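Local coordinates for putative hemin storage protein (Bordetella bronchiseptica, PDB 6AU1), which cleaves partially deacetylated poly-beta-1,6-N-acetylglucosamine through the glycoside hydrolase domain present here, one part of a longer protein that probably also acts as a deacetylase, at residues Lys110-Thr115 / Pro127-Pro132; Ser114-Pro119 / Asp166-Ser171; Gln251-Phe256 / Ala286-Gln291; Met268-Gly273 / Ala303-Val308; Ile312-Leu317 / Ala341-Ala346. One frame throughout, in Å; residues are numbered along the deposited sequence.

Contact 1. Residues Lys110-Thr115 / Pro127-Pro132; sequences KVVQST and PTRLSP
Two backbone hydrogen bonds carry the polar part of this crossing. Ser131 N gives a nearly linear bond (177°) to Lys110 O at 2.9 Å, arriving in the carbonyl plane on a lone pair, and Val112 N donates to Arg129 O, also at 2.9 Å. Together they frame Val111 and Leu130, whose CA atoms lie 4.0 Å apart, as a single beta bridge between chains that cross steeply and belong to no regular strand. Both partners come from the long loop that leads from strand 89-94 to helix 135-151 in the TIM-barrel domain, so the bridge pinches off the 11 residues between them. Two water positions lie within hydrogen-bonding distance of both Val112 O and Pro127 O. Apolar contact falls mainly to Val112. Its CG1, anti to the backbone N (chi1 169°), lies over one face of the Arg129 guanidinium, 3.9 Å from Arg129 NH1, while CG2 packs on Leu130 O and reaches Pro132 CD at 4.3 Å. Val111 CG1 meets Leu130 CD2 at the same distance. The guanidinium is held by bonds to Ser126 O and Val164 O and by a salt bridge to Glu169, and Ser131 OG is engaged by Asp170.

Contact 2. Residues Ser114-Pro119 / Asp166-Ser171; sequences STTRKP and DDTEDS
The guanidinium of Arg117 receives its partners along the edge: a bridging water lies in its plane at NE, and Glu169 OE1, 2.9 Å from Arg117 NH1, sits 23° out of it. With the guanidinium and carboxylate planes 83° apart, a single N-H...O bond forms this salt bridge, on the anti lone pair of Glu169 OE1 and bent at the hydrogen (146°). The same water donates to Asp166 OD2 and Glu169 OE1. Glu169 OE2 is met from above the carboxylate plane by Asp166 N at 2.9 Å. Beside the ions lies a knot of hydroxyls. Ser114 OG, anti to its backbone N, accepts from Thr116 N and Arg117 N, an ST turn and ST motif, and donates to Thr168 OG1 at 2.6 Å. Thr168 OG1 donates in turn to the syn lone pair of Asp166 OD1, 2.7 Å away, which also takes Thr168 N in an Asx turn. Thr115 N bonds Thr168 O at 3.0 Å, joining the loops that follow strands 89-94 and 156-159. Because Glu169 OE1 also forms a salt bridge with Arg129, two arginines grip one carboxylate oxygen, probably keeping Glu169 ionised; the donor chain from Ser114 OG ends on Asp166 OD1, consistent with a charged carboxylate there.

Contact 3. Residues Gln251-Phe256 / Ala286-Gln291; sequences QSLPEF and AAVARQ
Leu253 stretches toward the second helix because its CG stands anti to the backbone N (chi1 176°), and the next torsion (56°) turns CD2 to the front as the atom that does the touching. Gln291 answers with a folded chain: CG is anti to the carbonyl carbon, and the bend at chi2 (-61°) brings the amide oxygen to Pro254 CG while leaving CB and CG beside the leucine. On one side, Leu253 CD2 therefore rests 3.8 Å from Gln291 CG. On another it meets Val288, with Val288 CA at 4.0 Å and Val288 CG2, the methyl that lies beside the valine's backbone N, at 4.1 Å. The carbonyl end of Gln291 then comes to Pro254, OE1 lying 3.5 Å from Pro254 CG, a van der Waals approach of a polar group to a ring carbon. No hydrogen bond joins the two segments, and the small interface rests on these few side-chain touches.

The contact lies at the first turn of one helix and the C-terminal end of the other. Leu253 and Pro254 open helix 253-259, whose N-cap is Ser252, its OG accepting a long, weak bond from Glu255 N. Gln291 is the residue at which the chain leaves helix 277-290. Val240 of helix 238-241 packs against Leu253 and Val288 alike, and Leu235 of strand 230-235 also touches Leu253. The start of one helix is thus set against the finish of another on the outer layer of a beta/alpha barrel, with strand 262-266 and the short helix 269-272 between them in sequence.

Contact 4. Residues Met268-Gly273 / Ala303-Val308; sequences MPNMEG and ARDWRV
Here the C-terminal ends of two neighbouring parallel strands of the TIM-type barrel, 262-266 and 297-305, send out loops that touch, the first carrying a short, weakly bonded turn of helix at 269-272. Ala303 and Arg304 lead into the end of the second strand, whose last residue is Asp305, and Arg304 O lies 3.5 Å above one face of the Trp306 indole. Asp305 follows with CG anti to its backbone N (chi1 -176°). Its carboxylate approaches the side-chain amide of Asn270, the two planes turned steeply against each other, and OD1 accepts two weak bonds, from Arg307 N and Val308 N, just past the strand end. Trp306 presents the rim of its six-membered ring. Met268, its chain extended beyond CG, brings SD in at that edge, 4.1 Å from Trp306 CH2, a Met-aromatic contact in which the sulfur lies 78° off the ring normal. The Met271 methyl CE adds a looser touch, 4.4 Å from Trp306 CZ3. Beyond the indole, Tyr335 of strand 332-335 meets the same ring. Arg307 leaves with CG in the crowded position between backbone N and carbonyl carbon (chi1 79°), and a second bend at chi3 carries the guanidinium to the end of the helical turn, where Gly273 completes a Schellman motif. The arginine is poorly ordered; as modelled, its NH2 lies 2.7 Å from Asn270 O and 3.0 Å from Met271 O.

Contact 5. Residues Ile312-Leu317 / Ala341-Ala346; sequences IDTEIL and ANHPDA. With SO4 (sulfate ion), chain D.
Thr314 sits in the first turn of helix 314-326, at the periphery of the TIM-barrel domain, and faces the loop that leads into helix 346-353. Its side chain is turned so that OG1 lies beside its own backbone N and anti to the carbonyl carbon (chi1 -62°), with CG2 anti to the N. That rotamer gives OG1 two roles: it accepts from Asp345 N in an almost straight bond of 2.9 Å (177°) and donates to sulfate O1. Thr314 N bonds the same oxygen at 2.7 Å, so this helix start grips an anion, probably from the crystallisation liquor. His343, with CG anti to its backbone N (chi1 -170°), swings its imidazole toward Ile312. NE2 donates to Ile312 O in a very short, strongly bent bond (2.4 Å), although the placing of that carbonyl is less certain. A cis peptide before Pro344 brings the proline back over the ring, CB standing above one face of the His343 imidazole. Asp345, at the N-cap of the following helix, turns its carboxylate off to weak bonds with Glu347 N and Ala348 N. Leu317, one turn after Thr314, closes the apolar side, with its CD2 3.9 Å from Pro344 CB.

From the N terminus, contact 1 closes first, pinching a loop out of the connection between strand 89-94 and helix 135-151. Contact 2 starts from the same stretch, sharing Ser114 and Thr115, and reaches past strand 156-159 to the next loop; the two touch through Arg129 and Glu169. Contacts 3 and 4 cross along the chain, their nearest atoms about 9 Å apart: contact 3 joins the start of helix 253-259 to the end of helix 277-290, contact 4 the loops after strands 262-266 and 297-305. Contact 5 closes last, touching contact 4 where Ala303 meets Ile312, and ties helix 314-326 to the loop between strand 332-335 and helix 346-353, across the chain's centre from contacts 1 and 2.

Contact 1. Residues Lys110-Thr115 / Pro127-Pro132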
# COMPACT_ATOMS: atom_id res chain seq x y z
N LYS A 110 -8.18 -20.15 -1.98
CA LYS A 110 -6.82 -20.47 -1.54
C LYS A 110 -6.27 -19.28 -0.78
O LYS A 110 -5.33 -18.61 -1.23
CB LYS A 110 -5.92 -20.84 -2.73
CG LYS A 110 -6.47 -21.96 -3.61
CD LYS A 110 -6.85 -23.19 -2.78
CE LYS A 110 -7.26 -24.34 -3.70
NZ LYS A 110 -7.78 -25.51 -2.92
N VAL A 111 -6.87 -19.03 0.38
CA VAL A 111 -6.62 -17.83 1.15
C VAL A 111 -5.76 -18.12 2.37
O VAL A 111 -5.61 -19.28 2.78
CB VAL A 111 -7.94 -17.18 1.61
CG1 VAL A 111 -8.74 -16.68 0.40
CG2 VAL A 111 -8.77 -18.18 2.45
N VAL A 112 -5.22 -17.06 2.96
CA VAL A 112 -4.46 -17.14 4.21
C VAL A 112 -5.34 -17.71 5.32
O VAL A 112 -6.46 -17.23 5.54
CB VAL A 112 -3.93 -15.75 4.63
CG1 VAL A 112 -3.37 -15.77 6.07
CG2 VAL A 112 -2.89 -15.25 3.61
N GLN A 113 -4.83 -18.73 6.00
CA GLN A 113 -5.58 -19.34 7.09
C GLN A 113 -4.94 -18.95 8.41
O GLN A 113 -3.76 -18.60 8.46
CB GLN A 113 -5.61 -20.86 6.94
CG GLN A 113 -6.34 -21.34 5.67
CD GLN A 113 -6.35 -22.85 5.55
OE1 GLN A 113 -6.25 -23.57 6.55
NE2 GLN A 113 -6.46 -23.35 4.33
N SER A 114 -5.75 -18.97 9.47
CA SER A 114 -5.31 -18.66 10.83
C SER A 114 -5.61 -19.84 11.75
O SER A 114 -6.62 -20.51 11.59
CB SER A 114 -6.01 -17.40 11.35
OG SER A 114 -5.90 -17.29 12.77
N THR A 115 -4.75 -20.08 12.74
CA THR A 115 -5.02 -21.16 13.68
C THR A 115 -6.19 -20.87 14.62
O THR A 115 -6.74 -21.79 15.25
CB THR A 115 -3.78 -21.47 14.55
OG1 THR A 115 -3.40 -20.29 15.26
CG2 THR A 115 -2.61 -21.91 13.68
N PRO A 127 -9.87 -11.25 5.34
CA PRO A 127 -10.04 -12.69 5.14
C PRO A 127 -9.85 -13.11 3.68
O PRO A 127 -9.67 -14.30 3.42
CB PRO A 127 -11.50 -12.95 5.56
CG PRO A 127 -11.88 -11.78 6.40
CD PRO A 127 -11.07 -10.62 5.90
N THR A 128 -9.88 -12.15 2.75
CA THR A 128 -9.75 -12.45 1.33
C THR A 128 -8.31 -12.49 0.82
O THR A 128 -8.09 -12.74 -0.37
CB THR A 128 -10.52 -11.42 0.46
OG1 THR A 128 -9.83 -10.16 0.51
CG2 THR A 128 -11.96 -11.25 0.95
N ARG A 129 -7.32 -12.22 1.69
CA ARG A 129 -5.92 -12.35 1.27
C ARG A 129 -5.67 -13.74 0.70
O ARG A 129 -5.85 -14.74 1.40
CB ARG A 129 -4.95 -12.12 2.45
CG ARG A 129 -4.74 -10.66 2.87
CD ARG A 129 -4.10 -10.62 4.28
NE ARG A 129 -5.01 -11.27 5.23
CZ ARG A 129 -4.65 -11.86 6.36
NH1 ARG A 129 -3.37 -11.89 6.73
NH2 ARG A 129 -5.57 -12.44 7.13
N LEU A 130 -5.25 -13.81 -0.56
CA LEU A 130 -4.82 -15.08 -1.11
C LEU A 130 -3.53 -15.51 -0.41
O LEU A 130 -2.74 -14.67 0.02
CB LEU A 130 -4.60 -14.98 -2.63
CG LEU A 130 -5.88 -14.79 -3.45
CD1 LEU A 130 -5.53 -14.52 -4.91
CD2 LEU A 130 -6.75 -16.03 -3.32
N SER A 131 -3.33 -16.82 -0.27
CA SER A 131 -2.10 -17.34 0.30
C SER A 131 -0.94 -17.33 -0.69
O SER A 131 -0.97 -18.04 -1.69
CB SER A 131 -2.29 -18.77 0.80
OG SER A 131 -1.06 -19.27 1.31
N PRO A 132 0.10 -16.53 -0.42
CA PRO A 132 1.23 -16.52 -1.35
C PRO A 132 2.07 -17.80 -1.26
O PRO A 132 3.01 -17.97 -2.03
CB PRO A 132 2.04 -15.29 -0.92
CG PRO A 132 1.78 -15.21 0.56
CD PRO A 132 0.33 -15.65 0.74
O HOH W 1 -9.13 -16.14 5.30
O HOH W 2 -7.28 -14.70 5.11

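Contact 2. Residues Ser114-Pro119 / Asp166-Ser171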
# COMPACT_ATOMS: atom_id res chain seq x y z
N SER A 114 -5.75 -18.97 9.47
CA SER A 114 -5.31 -18.66 10.83
C SER A 114 -5.61 -19.84 11.75
O SER A 114 -6.62 -20.51 11.59
CB SER A 114 -6.01 -17.40 11.35
OG SER A 114 -5.90 -17.29 12.77
N THR A 115 -4.75 -20.08 12.74
CA THR A 115 -5.02 -21.16 13.68
C THR A 115 -6.19 -20.87 14.62
O THR A 115 -6.74 -21.79 15.25
CB THR A 115 -3.78 -21.47 14.55
OG1 THR A 115 -3.40 -20.29 15.26
CG2 THR A 115 -2.61 -21.91 13.68
N THR A 116 -6.56 -19.60 14.74
CA THR A 116 -7.53 -19.20 15.75
C THR A 116 -8.77 -18.49 15.20
O THR A 116 -9.85 -18.54 15.81
CB THR A 116 -6.90 -18.27 16.80
OG1 THR A 116 -6.40 -17.10 16.14
CG2 THR A 116 -5.76 -18.98 17.53
N ARG A 117 -8.62 -17.84 14.05
CA ARG A 117 -9.72 -17.06 13.47
C ARG A 117 -10.88 -17.96 13.04
O ARG A 117 -10.68 -19.08 12.59
CB ARG A 117 -9.19 -16.21 12.30
CG ARG A 117 -10.23 -15.43 11.53
CD ARG A 117 -9.59 -14.27 10.74
NE ARG A 117 -8.38 -14.67 10.04
CZ ARG A 117 -8.35 -15.19 8.81
NH1 ARG A 117 -7.19 -15.53 8.25
NH2 ARG A 117 -9.48 -15.38 8.14
N LYS A 118 -12.11 -17.47 13.23
CA LYS A 118 -13.31 -18.20 12.84
C LYS A 118 -13.94 -17.51 11.63
O LYS A 118 -13.61 -16.36 11.32
CB LYS A 118 -14.31 -18.27 14.01
CG LYS A 118 -13.83 -19.09 15.22
CD LYS A 118 -14.19 -20.56 15.05
CE LYS A 118 -13.46 -21.44 16.06
NZ LYS A 118 -13.93 -22.85 15.98
N PRO A 119 -14.83 -18.20 10.92
CA PRO A 119 -15.59 -17.46 9.92
C PRO A 119 -16.39 -16.32 10.57
O PRO A 119 -16.71 -16.42 11.75
CB PRO A 119 -16.56 -18.51 9.34
CG PRO A 119 -15.99 -19.82 9.72
CD PRO A 119 -15.20 -19.63 10.98
N ASP A 166 -0.55 -12.14 10.61
CA ASP A 166 -0.38 -12.04 12.06
C ASP A 166 0.30 -13.29 12.62
O ASP A 166 0.77 -14.13 11.85
CB ASP A 166 -1.70 -11.73 12.78
CG ASP A 166 -2.72 -12.86 12.71
OD1 ASP A 166 -2.34 -14.04 12.65
OD2 ASP A 166 -3.93 -12.55 12.75
N ASP A 167 0.37 -13.40 13.94
CA ASP A 167 1.18 -14.46 14.54
C ASP A 167 0.41 -15.78 14.66
O ASP A 167 0.88 -16.71 15.31
CB ASP A 167 1.72 -14.01 15.91
CG ASP A 167 0.64 -13.53 16.86
OD1 ASP A 167 -0.55 -13.47 16.46
OD2 ASP A 167 0.98 -13.19 18.01
N THR A 168 -0.74 -15.87 13.99
CA THR A 168 -1.49 -17.12 13.87
C THR A 168 -1.59 -17.56 12.41
O THR A 168 -2.29 -18.54 12.09
CB THR A 168 -2.93 -17.00 14.44
OG1 THR A 168 -3.70 -16.12 13.61
CG2 THR A 168 -2.89 -16.46 15.87
N GLU A 169 -0.90 -16.83 11.52
CA GLU A 169 -1.00 -17.02 10.08
C GLU A 169 0.40 -17.19 9.47
O GLU A 169 1.38 -16.80 10.11
CB GLU A 169 -1.68 -15.81 9.43
CG GLU A 169 -3.11 -15.56 9.89
CD GLU A 169 -3.63 -14.20 9.43
OE1 GLU A 169 -4.87 -14.07 9.27
OE2 GLU A 169 -2.82 -13.27 9.23
N ASP A 170 0.54 -17.73 8.27
CA ASP A 170 -0.46 -18.44 7.48
C ASP A 170 -0.45 -19.91 7.94
O ASP A 170 0.62 -20.52 7.98
CB ASP A 170 -0.09 -18.28 5.99
CG ASP A 170 -1.10 -18.90 5.05
OD1 ASP A 170 -1.96 -19.69 5.47
OD2 ASP A 170 -0.99 -18.57 3.85
N SER A 171 -1.61 -20.45 8.31
CA SER A 171 -1.69 -21.82 8.84
C SER A 171 -2.13 -22.86 7.81
O SER A 171 -2.36 -24.03 8.14
CB SER A 171 -2.64 -21.86 10.05
OG SER A 171 -3.96 -21.51 9.65
O HOH W 3 -6.30 -13.74 12.13

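Contact 3. Residues Gln251-Phe256 / Ala286-Gln291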
# COMPACT_ATOMS: atom_id res chain seq x y z
N GLN A 251 5.55 -7.23 8.79
CA GLN A 251 6.23 -6.08 8.17
C GLN A 251 7.34 -5.61 9.10
O GLN A 251 7.26 -5.82 10.30
CB GLN A 251 5.26 -4.94 7.90
CG GLN A 251 4.03 -5.30 7.09
CD GLN A 251 3.17 -4.08 6.80
OE1 GLN A 251 3.28 -3.07 7.48
NE2 GLN A 251 2.32 -4.18 5.79
N SER A 252 8.34 -4.93 8.55
CA SER A 252 9.54 -4.54 9.31
C SER A 252 10.20 -3.34 8.66
O SER A 252 10.38 -3.34 7.45
CB SER A 252 10.53 -5.70 9.39
OG SER A 252 11.83 -5.25 9.71
N LEU A 253 10.58 -2.33 9.43
CA LEU A 253 11.20 -1.15 8.83
C LEU A 253 12.60 -1.46 8.27
O LEU A 253 12.87 -1.12 7.12
CB LEU A 253 11.27 0.01 9.83
CG LEU A 253 12.00 1.26 9.33
CD1 LEU A 253 11.37 1.77 8.02
CD2 LEU A 253 11.98 2.34 10.39
N PRO A 254 13.48 -2.13 9.05
CA PRO A 254 14.81 -2.42 8.49
C PRO A 254 14.77 -3.25 7.21
O PRO A 254 15.52 -2.96 6.27
CB PRO A 254 15.50 -3.21 9.61
CG PRO A 254 14.80 -2.83 10.84
CD PRO A 254 13.39 -2.55 10.47
N GLU A 255 13.92 -4.27 7.19
CA GLU A 255 13.83 -5.15 6.03
C GLU A 255 13.22 -4.42 4.84
O GLU A 255 13.63 -4.64 3.70
CB GLU A 255 13.02 -6.40 6.36
CG GLU A 255 13.68 -7.31 7.40
CD GLU A 255 15.02 -7.85 6.93
OE1 GLU A 255 15.14 -8.21 5.73
OE2 GLU A 255 15.96 -7.91 7.74
N PHE A 256 12.25 -3.55 5.10
CA PHE A 256 11.64 -2.76 4.02
C PHE A 256 12.67 -1.82 3.42
O PHE A 256 12.75 -1.66 2.20
CB PHE A 256 10.44 -1.94 4.51
CG PHE A 256 9.12 -2.69 4.51
CD1 PHE A 256 9.07 -4.05 4.78
CD2 PHE A 256 7.94 -2.02 4.26
CE1 PHE A 256 7.84 -4.73 4.78
CE2 PHE A 256 6.71 -2.69 4.26
CZ PHE A 256 6.67 -4.05 4.54
N ALA A 286 11.77 9.87 15.00
CA ALA A 286 12.95 9.45 15.74
C ALA A 286 13.26 7.98 15.49
O ALA A 286 14.42 7.60 15.34
CB ALA A 286 12.77 9.70 17.23
N ALA A 287 12.21 7.16 15.45
CA ALA A 287 12.38 5.73 15.21
C ALA A 287 12.96 5.47 13.82
O ALA A 287 13.85 4.64 13.66
CB ALA A 287 11.05 5.00 15.37
N VAL A 288 12.43 6.19 12.83
CA VAL A 288 12.92 6.05 11.46
C VAL A 288 14.37 6.52 11.36
O VAL A 288 15.21 5.85 10.74
CB VAL A 288 12.04 6.84 10.47
CG1 VAL A 288 12.63 6.80 9.08
CG2 VAL A 288 10.63 6.25 10.47
N ALA A 289 14.67 7.65 11.99
CA ALA A 289 16.04 8.17 12.01
C ALA A 289 17.02 7.17 12.63
O ALA A 289 18.15 7.02 12.17
CB ALA A 289 16.09 9.49 12.77
N ARG A 290 16.56 6.50 13.68
CA ARG A 290 17.38 5.53 14.41
C ARG A 290 17.80 4.39 13.48
O ARG A 290 18.88 3.82 13.64
CB ARG A 290 16.60 5.02 15.62
CG ARG A 290 17.38 4.20 16.62
CD ARG A 290 16.61 4.15 17.94
NE ARG A 290 16.52 5.46 18.58
CZ ARG A 290 15.40 6.19 18.68
NH1 ARG A 290 14.25 5.74 18.19
NH2 ARG A 290 15.44 7.37 19.28
N GLN A 291 16.95 4.08 12.51
CA GLN A 291 17.24 3.07 11.49
C GLN A 291 17.91 3.68 10.25
O GLN A 291 18.06 3.00 9.24
CB GLN A 291 15.96 2.33 11.08
CG GLN A 291 15.22 1.68 12.23
CD GLN A 291 16.05 0.63 12.93
OE1 GLN A 291 16.68 -0.21 12.29
NE2 GLN A 291 16.07 0.68 14.26

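Contact 4. Residues Met268-Gly273 / Ala303-Val308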
# COMPACT_ATOMS: atom_id res chain seq x y z
N MET A 268 -0.07 8.28 10.46
CA MET A 268 -1.46 8.67 10.59
C MET A 268 -1.96 8.51 12.02
O MET A 268 -2.66 7.52 12.34
CB MET A 268 -2.31 7.84 9.62
CG MET A 268 -1.89 8.02 8.15
SD MET A 268 -2.85 6.97 7.04
CE MET A 268 -2.20 7.45 5.43
N PRO A 269 -1.61 9.46 12.90
CA PRO A 269 -1.96 9.37 14.32
C PRO A 269 -3.47 9.35 14.58
O PRO A 269 -3.90 8.72 15.54
CB PRO A 269 -1.31 10.62 14.94
CG PRO A 269 -1.07 11.55 13.77
CD PRO A 269 -0.79 10.65 12.60
N ASN A 270 -4.25 10.00 13.74
CA ASN A 270 -5.71 9.97 13.87
C ASN A 270 -6.25 8.54 13.68
O ASN A 270 -7.01 8.04 14.51
CB ASN A 270 -6.35 10.93 12.86
CG ASN A 270 -7.80 11.23 13.16
OD1 ASN A 270 -8.67 10.38 12.98
ND2 ASN A 270 -8.07 12.46 13.59
N MET A 271 -5.85 7.89 12.59
CA MET A 271 -6.21 6.49 12.34
C MET A 271 -5.71 5.57 13.45
O MET A 271 -6.39 4.61 13.83
CB MET A 271 -5.64 6.01 11.00
CG MET A 271 -5.77 4.50 10.80
SD MET A 271 -4.42 3.74 9.86
CE MET A 271 -5.08 3.79 8.20
N GLU A 272 -4.52 5.87 13.98
CA GLU A 272 -3.89 5.05 15.00
C GLU A 272 -4.51 5.27 16.39
O GLU A 272 -4.30 4.47 17.29
CB GLU A 272 -2.39 5.32 15.06
CG GLU A 272 -1.60 4.78 13.86
CD GLU A 272 -1.36 3.29 13.95
OE1 GLU A 272 -1.38 2.74 15.08
OE2 GLU A 272 -1.15 2.66 12.89
N GLY A 273 -5.26 6.35 16.55
CA GLY A 273 -5.90 6.65 17.82
C GLY A 273 -4.93 7.23 18.83
O GLY A 273 -5.07 7.03 20.04
N ALA A 303 -5.28 12.89 5.03
CA ALA A 303 -6.01 14.13 4.76
C ALA A 303 -7.49 13.99 5.10
O ALA A 303 -8.25 14.96 5.05
CB ALA A 303 -5.84 14.53 3.30
N ARG A 304 -7.90 12.77 5.44
CA ARG A 304 -9.29 12.51 5.76
C ARG A 304 -9.38 11.68 7.03
O ARG A 304 -8.54 10.82 7.29
CB ARG A 304 -9.98 11.80 4.58
CG ARG A 304 -11.45 11.47 4.81
CD ARG A 304 -12.17 11.12 3.50
NE ARG A 304 -13.57 10.81 3.74
CZ ARG A 304 -14.53 11.72 3.85
NH1 ARG A 304 -14.24 13.02 3.72
NH2 ARG A 304 -15.78 11.34 4.07
N ASP A 305 -10.40 11.97 7.83
CA ASP A 305 -10.70 11.18 9.01
C ASP A 305 -11.76 10.16 8.57
O ASP A 305 -12.95 10.46 8.57
CB ASP A 305 -11.19 12.09 10.14
CG ASP A 305 -11.43 11.36 11.44
OD1 ASP A 305 -11.71 10.14 11.40
OD2 ASP A 305 -11.36 12.01 12.50
N TRP A 306 -11.32 8.97 8.14
CA TRP A 306 -12.24 8.00 7.54
C TRP A 306 -13.23 7.44 8.55
O TRP A 306 -14.32 6.99 8.17
CB TRP A 306 -11.48 6.83 6.88
CG TRP A 306 -10.54 7.22 5.78
CD1 TRP A 306 -10.86 7.43 4.46
CD2 TRP A 306 -9.13 7.39 5.88
NE1 TRP A 306 -9.74 7.75 3.75
CE2 TRP A 306 -8.66 7.74 4.60
CE3 TRP A 306 -8.22 7.30 6.94
CZ2 TRP A 306 -7.32 7.99 4.35
CZ3 TRP A 306 -6.89 7.56 6.69
CH2 TRP A 306 -6.44 7.89 5.40
N ARG A 307 -12.87 7.45 9.83
CA ARG A 307 -13.74 6.85 10.83
C ARG A 307 -14.99 7.70 11.05
O ARG A 307 -16.09 7.16 11.18
CB ARG A 307 -12.99 6.63 12.15
CG ARG A 307 -12.80 7.85 13.05
CD ARG A 307 -12.15 7.48 14.37
NE ARG A 307 -10.75 7.09 14.19
CZ ARG A 307 -10.07 6.37 15.07
NH1 ARG A 307 -10.65 5.95 16.19
NH2 ARG A 307 -8.80 6.06 14.84
N VAL A 308 -14.84 9.03 11.05
CA VAL A 308 -15.98 9.92 11.24
C VAL A 308 -16.51 10.44 9.91
O VAL A 308 -17.58 11.04 9.85
CB VAL A 308 -15.63 11.13 12.14
CG1 VAL A 308 -15.01 10.67 13.45
CG2 VAL A 308 -14.71 12.09 11.42

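Contact 5. Residues Ile312-Leu317 / Ala341-Ala346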
# COMPACT_ATOMS: atom_id res chain seq x y z
N ILE A 312 -9.84 16.31 7.09
CA ILE A 312 -9.04 16.90 8.15
C ILE A 312 -8.69 18.31 7.72
O ILE A 312 -8.34 18.51 6.56
CB ILE A 312 -7.79 16.05 8.42
CG1 ILE A 312 -8.23 14.73 9.06
CG2 ILE A 312 -6.81 16.80 9.31
CD1 ILE A 312 -7.12 13.74 9.23
N ASP A 313 -8.84 19.28 8.62
CA ASP A 313 -8.50 20.67 8.33
C ASP A 313 -7.13 20.77 7.67
O ASP A 313 -6.15 20.21 8.18
CB ASP A 313 -8.51 21.50 9.61
CG ASP A 313 -9.92 21.80 10.09
OD1 ASP A 313 -10.06 22.48 11.12
OD2 ASP A 313 -10.88 21.35 9.44
N THR A 314 -7.07 21.45 6.53
CA THR A 314 -5.83 21.52 5.76
C THR A 314 -4.71 22.12 6.61
O THR A 314 -3.54 21.74 6.47
CB THR A 314 -6.01 22.35 4.47
OG1 THR A 314 -6.98 21.72 3.63
CG2 THR A 314 -4.70 22.47 3.70
N GLU A 315 -5.06 23.02 7.53
CA GLU A 315 -4.05 23.62 8.40
C GLU A 315 -3.45 22.58 9.35
O GLU A 315 -2.29 22.68 9.73
CB GLU A 315 -4.65 24.79 9.19
CG GLU A 315 -3.66 25.49 10.11
CD GLU A 315 -2.44 26.04 9.37
OE1 GLU A 315 -2.60 26.59 8.26
OE2 GLU A 315 -1.31 25.91 9.91
N ILE A 316 -4.22 21.56 9.72
CA ILE A 316 -3.67 20.50 10.56
C ILE A 316 -2.68 19.65 9.76
O ILE A 316 -1.61 19.28 10.25
CB ILE A 316 -4.79 19.61 11.14
CG1 ILE A 316 -5.59 20.38 12.19
CG2 ILE A 316 -4.21 18.33 11.74
CD1 ILE A 316 -6.85 19.67 12.66
N LEU A 317 -3.04 19.38 8.51
CA LEU A 317 -2.17 18.63 7.61
C LEU A 317 -0.87 19.38 7.33
O LEU A 317 0.22 18.80 7.36
CB LEU A 317 -2.92 18.34 6.30
CG LEU A 317 -2.21 17.50 5.25
CD1 LEU A 317 -1.87 16.14 5.81
CD2 LEU A 317 -3.10 17.36 4.00
N ALA A 341 -14.18 17.97 -3.71
CA ALA A 341 -14.49 18.92 -2.64
C ALA A 341 -13.34 19.90 -2.39
O ALA A 341 -13.37 20.68 -1.44
CB ALA A 341 -14.82 18.18 -1.36
N ASN A 342 -12.33 19.84 -3.26
CA ASN A 342 -11.14 20.67 -3.14
C ASN A 342 -10.47 20.52 -1.78
O ASN A 342 -10.11 21.50 -1.13
CB ASN A 342 -11.48 22.15 -3.39
CG ASN A 342 -12.04 22.37 -4.78
OD1 ASN A 342 -13.12 22.95 -4.94
ND2 ASN A 342 -11.32 21.91 -5.80
N HIS A 343 -10.34 19.27 -1.34
CA HIS A 343 -9.66 19.00 -0.10
C HIS A 343 -8.59 17.93 -0.24
O HIS A 343 -8.85 16.87 -0.79
CB HIS A 343 -10.64 18.59 0.98
CG HIS A 343 -10.00 18.53 2.33
ND1 HIS A 343 -9.23 17.46 2.73
CD2 HIS A 343 -9.95 19.44 3.33
CE1 HIS A 343 -8.75 17.70 3.93
NE2 HIS A 343 -9.18 18.90 4.32
N PRO A 344 -7.37 18.19 0.28
CA PRO A 344 -7.01 19.41 1.02
C PRO A 344 -6.94 20.64 0.13
O PRO A 344 -6.94 20.53 -1.10
CB PRO A 344 -5.63 19.07 1.61
CG PRO A 344 -5.07 18.01 0.71
CD PRO A 344 -6.27 17.21 0.23
N ASP A 345 -6.90 21.81 0.76
CA ASP A 345 -6.82 23.08 0.06
C ASP A 345 -5.47 23.20 -0.65
O ASP A 345 -4.43 23.31 -0.00
CB ASP A 345 -7.04 24.22 1.05
CG ASP A 345 -7.01 25.61 0.40
OD1 ASP A 345 -6.64 25.74 -0.78
OD2 ASP A 345 -7.35 26.57 1.10
N ALA A 346 -5.51 23.15 -1.98
CA ALA A 346 -4.31 23.19 -2.81
C ALA A 346 -3.51 24.47 -2.59
O ALA A 346 -2.28 24.43 -2.50
CB ALA A 346 -4.67 23.05 -4.28
S SO4 D . -9.83 23.47 4.65
O1 SO4 D . -9.36 22.22 5.24
O2 SO4 D . -9.23 24.60 5.36
O3 SO4 D . -9.43 23.53 3.25
O4 SO4 D . -11.28 23.53 4.74